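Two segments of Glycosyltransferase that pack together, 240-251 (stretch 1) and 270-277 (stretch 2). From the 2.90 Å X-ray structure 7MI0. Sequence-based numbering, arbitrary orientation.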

# COMPACT_ATOMS: atom_id res chain seq x y z
N ARG A 240 -16.14 -11.10 26.41
CA ARG A 240 -16.97 -10.80 25.26
C ARG A 240 -16.96 -11.98 24.29
O ARG A 240 -15.95 -12.68 24.14
CB ARG A 240 -16.48 -9.55 24.53
CG ARG A 240 -16.19 -8.36 25.43
CD ARG A 240 -17.43 -7.83 26.10
NE ARG A 240 -17.16 -6.58 26.80
CZ ARG A 240 -17.94 -6.04 27.71
NH1 ARG A 240 -19.07 -6.63 28.09
NH2 ARG A 240 -17.59 -4.89 28.28
N ASP A 241 -18.09 -12.20 23.63
CA ASP A 241 -18.17 -13.16 22.55
C ASP A 241 -17.78 -12.47 21.25
O ASP A 241 -18.29 -11.38 20.94
CB ASP A 241 -19.58 -13.76 22.45
N PHE A 242 -16.87 -13.07 20.50
CA PHE A 242 -16.39 -12.51 19.24
C PHE A 242 -15.69 -13.62 18.46
O PHE A 242 -15.56 -14.75 18.93
CB PHE A 242 -15.47 -11.32 19.48
CG PHE A 242 -14.25 -11.64 20.30
CD1 PHE A 242 -13.10 -12.12 19.70
CD2 PHE A 242 -14.26 -11.47 21.68
CE1 PHE A 242 -11.98 -12.42 20.46
CE2 PHE A 242 -13.15 -11.77 22.44
CZ PHE A 242 -12.00 -12.24 21.83
N TYR A 243 -15.22 -13.27 17.26
CA TYR A 243 -14.46 -14.20 16.44
C TYR A 243 -13.49 -13.40 15.58
O TYR A 243 -13.92 -12.59 14.75
CB TYR A 243 -15.39 -15.05 15.56
CG TYR A 243 -14.68 -16.14 14.80
CD1 TYR A 243 -14.02 -17.16 15.48
CD2 TYR A 243 -14.67 -16.15 13.41
CE1 TYR A 243 -13.36 -18.16 14.79
CE2 TYR A 243 -14.02 -17.16 12.71
CZ TYR A 243 -13.36 -18.16 13.41
OH TYR A 243 -12.71 -19.16 12.72
N CYS A 244 -12.20 -13.63 15.78
CA CYS A 244 -11.16 -12.86 15.12
C CYS A 244 -10.49 -13.69 14.03
O CYS A 244 -10.04 -14.81 14.29
CB CYS A 244 -10.11 -12.38 16.11
SG CYS A 244 -8.82 -11.42 15.32
N LEU A 245 -10.40 -13.12 12.83
CA LEU A 245 -9.76 -13.76 11.69
C LEU A 245 -8.46 -13.03 11.35
O LEU A 245 -8.46 -11.82 11.12
CB LEU A 245 -10.68 -13.75 10.47
CG LEU A 245 -11.91 -14.65 10.50
CD1 LEU A 245 -12.89 -14.20 9.44
CD2 LEU A 245 -11.50 -16.09 10.28
N MET A 246 -7.36 -13.78 11.33
CA MET A 246 -6.06 -13.27 10.91
C MET A 246 -5.74 -13.87 9.54
O MET A 246 -5.39 -15.05 9.44
CB MET A 246 -4.98 -13.63 11.92
CG MET A 246 -5.05 -12.85 13.20
SD MET A 246 -4.09 -13.60 14.52
CE MET A 246 -4.09 -12.27 15.72
N VAL A 247 -5.87 -13.06 8.49
CA VAL A 247 -5.67 -13.51 7.12
C VAL A 247 -4.50 -12.75 6.51
O VAL A 247 -4.44 -11.52 6.59
CB VAL A 247 -6.94 -13.37 6.27
CG1 VAL A 247 -8.03 -14.29 6.80
CG2 VAL A 247 -7.42 -11.93 6.27
N GLY A 248 -3.58 -13.49 5.91
CA GLY A 248 -2.36 -12.93 5.35
C GLY A 248 -1.34 -14.02 5.14
O GLY A 248 -1.50 -15.15 5.60
N ASP A 249 -0.28 -13.66 4.42
CA ASP A 249 0.77 -14.63 4.13
C ASP A 249 1.36 -15.18 5.42
O ASP A 249 1.57 -14.44 6.39
CB ASP A 249 1.88 -14.01 3.28
CG ASP A 249 3.07 -14.95 3.11
OD1 ASP A 249 2.87 -16.08 2.60
OD2 ASP A 249 4.19 -14.58 3.50
N ILE A 250 1.63 -16.48 5.43
CA ILE A 250 2.20 -17.12 6.61
C ILE A 250 3.41 -17.94 6.17
O ILE A 250 3.74 -18.96 6.79
CB ILE A 250 1.15 -17.99 7.32
CG1 ILE A 250 0.63 -19.07 6.37
CG2 ILE A 250 0.00 -17.13 7.81
CD1 ILE A 250 -0.22 -20.11 7.06
N SER A 251 4.07 -17.50 5.11
CA SER A 251 5.17 -18.25 4.51
C SER A 251 6.51 -17.55 4.62
O SER A 251 7.52 -18.21 4.88
CB SER A 251 4.86 -18.52 3.04
OG SER A 251 3.55 -19.04 2.88
N GLN A 270 -8.12 -20.48 21.11
CA GLN A 270 -8.14 -21.17 19.82
C GLN A 270 -9.50 -21.09 19.13
O GLN A 270 -9.57 -21.23 17.90
CB GLN A 270 -7.73 -22.63 20.01
N ASN A 271 -10.57 -20.85 19.89
CA ASN A 271 -11.92 -20.81 19.35
C ASN A 271 -12.40 -19.40 19.04
O ASN A 271 -13.50 -19.23 18.52
CB ASN A 271 -12.89 -21.48 20.32
CG ASN A 271 -12.82 -20.90 21.72
OD1 ASN A 271 -11.76 -20.43 22.15
ND2 ASN A 271 -13.94 -20.92 22.43
N LYS A 272 -11.60 -18.37 19.36
CA LYS A 272 -11.95 -16.99 19.06
C LYS A 272 -10.98 -16.32 18.10
O LYS A 272 -11.29 -15.23 17.60
CB LYS A 272 -12.04 -16.17 20.35
CG LYS A 272 -13.19 -16.58 21.26
CD LYS A 272 -13.37 -15.60 22.42
CE LYS A 272 -14.62 -15.92 23.22
NZ LYS A 272 -14.85 -14.92 24.31
N ILE A 273 -9.82 -16.91 17.85
CA ILE A 273 -8.85 -16.38 16.90
C ILE A 273 -8.32 -17.55 16.09
O ILE A 273 -7.83 -18.53 16.66
CB ILE A 273 -7.69 -15.65 17.60
CG1 ILE A 273 -8.20 -14.83 18.79
CG2 ILE A 273 -6.94 -14.77 16.61
CD1 ILE A 273 -7.11 -14.36 19.72
N GLN A 274 -8.42 -17.46 14.76
CA GLN A 274 -7.86 -18.48 13.90
C GLN A 274 -7.09 -17.84 12.75
O GLN A 274 -7.48 -16.78 12.24
CB GLN A 274 -8.95 -19.42 13.35
CG GLN A 274 -8.42 -20.82 13.02
CD GLN A 274 -9.50 -21.77 12.56
OE1 GLN A 274 -10.70 -21.48 12.67
NE2 GLN A 274 -9.09 -22.92 12.03
N ILE A 275 -6.00 -18.49 12.37
CA ILE A 275 -5.05 -17.97 11.39
C ILE A 275 -5.27 -18.67 10.06
O ILE A 275 -5.37 -19.91 10.02
CB ILE A 275 -3.60 -18.15 11.89
CG1 ILE A 275 -3.44 -17.52 13.28
CG2 ILE A 275 -2.61 -17.56 10.89
CD1 ILE A 275 -2.17 -17.94 13.99
N PHE A 276 -5.33 -17.90 8.99
CA PHE A 276 -5.58 -18.43 7.65
C PHE A 276 -4.55 -17.87 6.68
O PHE A 276 -4.09 -16.74 6.82
CB PHE A 276 -7.00 -18.08 7.16
CG PHE A 276 -8.09 -18.82 7.89
CD1 PHE A 276 -8.67 -18.29 9.03
CD2 PHE A 276 -8.52 -20.06 7.44
CE1 PHE A 276 -9.66 -18.97 9.70
CE2 PHE A 276 -9.52 -20.74 8.10
CZ PHE A 276 -10.09 -20.20 9.24
N GLY A 277 -4.20 -18.69 5.69
CA GLY A 277 -3.39 -18.22 4.59
C GLY A 277 -4.08 -17.12 3.81
O GLY A 277 -5.25 -16.78 4.03

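The shortest polar contact lies at the start of the interface, where Lys272 NZ donates a hydrogen bond to Arg240 O at 2.5 Å. A lysine suits this place because its chain is long and flexible: with chi1 in m and chi2 to chi4 all t, it is nearly fully extended and carries its amino group back along stretch 1 to a backbone carbonyl in the loop that precedes the strand.

The backbone supplies the rest of the strong polar bonding. Strands 243-247 and 273-276 run parallel, their directions 20° apart, and the hydrogen bonds form the staggered ladder typical of such a pair, in which alternate residues of stretch 1 both donate and accept. Cys244 N donates to Lys272 O (2.6 Å), and Cys244 O accepts from Gln274 N (3.1 Å). Two residues on, Met246 N donates to Gln274 O at 3.1 Å in an almost linear bond, and Met246 O accepts from Phe276 N at 2.9 Å. The ladder then fades: Gly248 N to Phe276 O, at 3.4 Å, is a weak bond. Between these rungs, CA-H groups also approach the carbonyls, as in Ile273 CA to Cys244 O at 3.3 Å and Val247 CA to Phe276 O at 3.6 Å.

The aliphatic part of Lys272 does work of its own. Lys272 CD lies over one face of the Phe242 ring, 3.9 Å from the ring centroid and 20° off the normal, a CH-pi contact; the aliphatic chain of the lysine lays its CD methylene on the apolar ring face. One side chain thus joins a polar bond at its tip to apolar packing along its length.

Side chains alternate between the two faces of the sheet. On one face are Cys244, Met246, Ile273 and Ile275. The long, unbranched Met246 reaches both isoleucines: its SD lies 3.7 Å from Ile273 CG2 and 4.2 Å from Ile275 CG1. The beta-branched isoleucines are at home in extended strands, and Cys244, being small, makes a more modest contact, its CB 4.0 Å from Ile273 CG2. Beyond the strand, Ile250 points toward stretch 2 and extends the apolar packing, with its CG2 4.1 Å from Ile275 CG2.

On the other face, Phe276 meets two neighbours, Leu245 through its ring and Val247 at its CB. Leu245 CD2 comes within 3.5 Å of Phe276 CE1, while Val247 CG1 sits 3.9 Å from Phe276 CB.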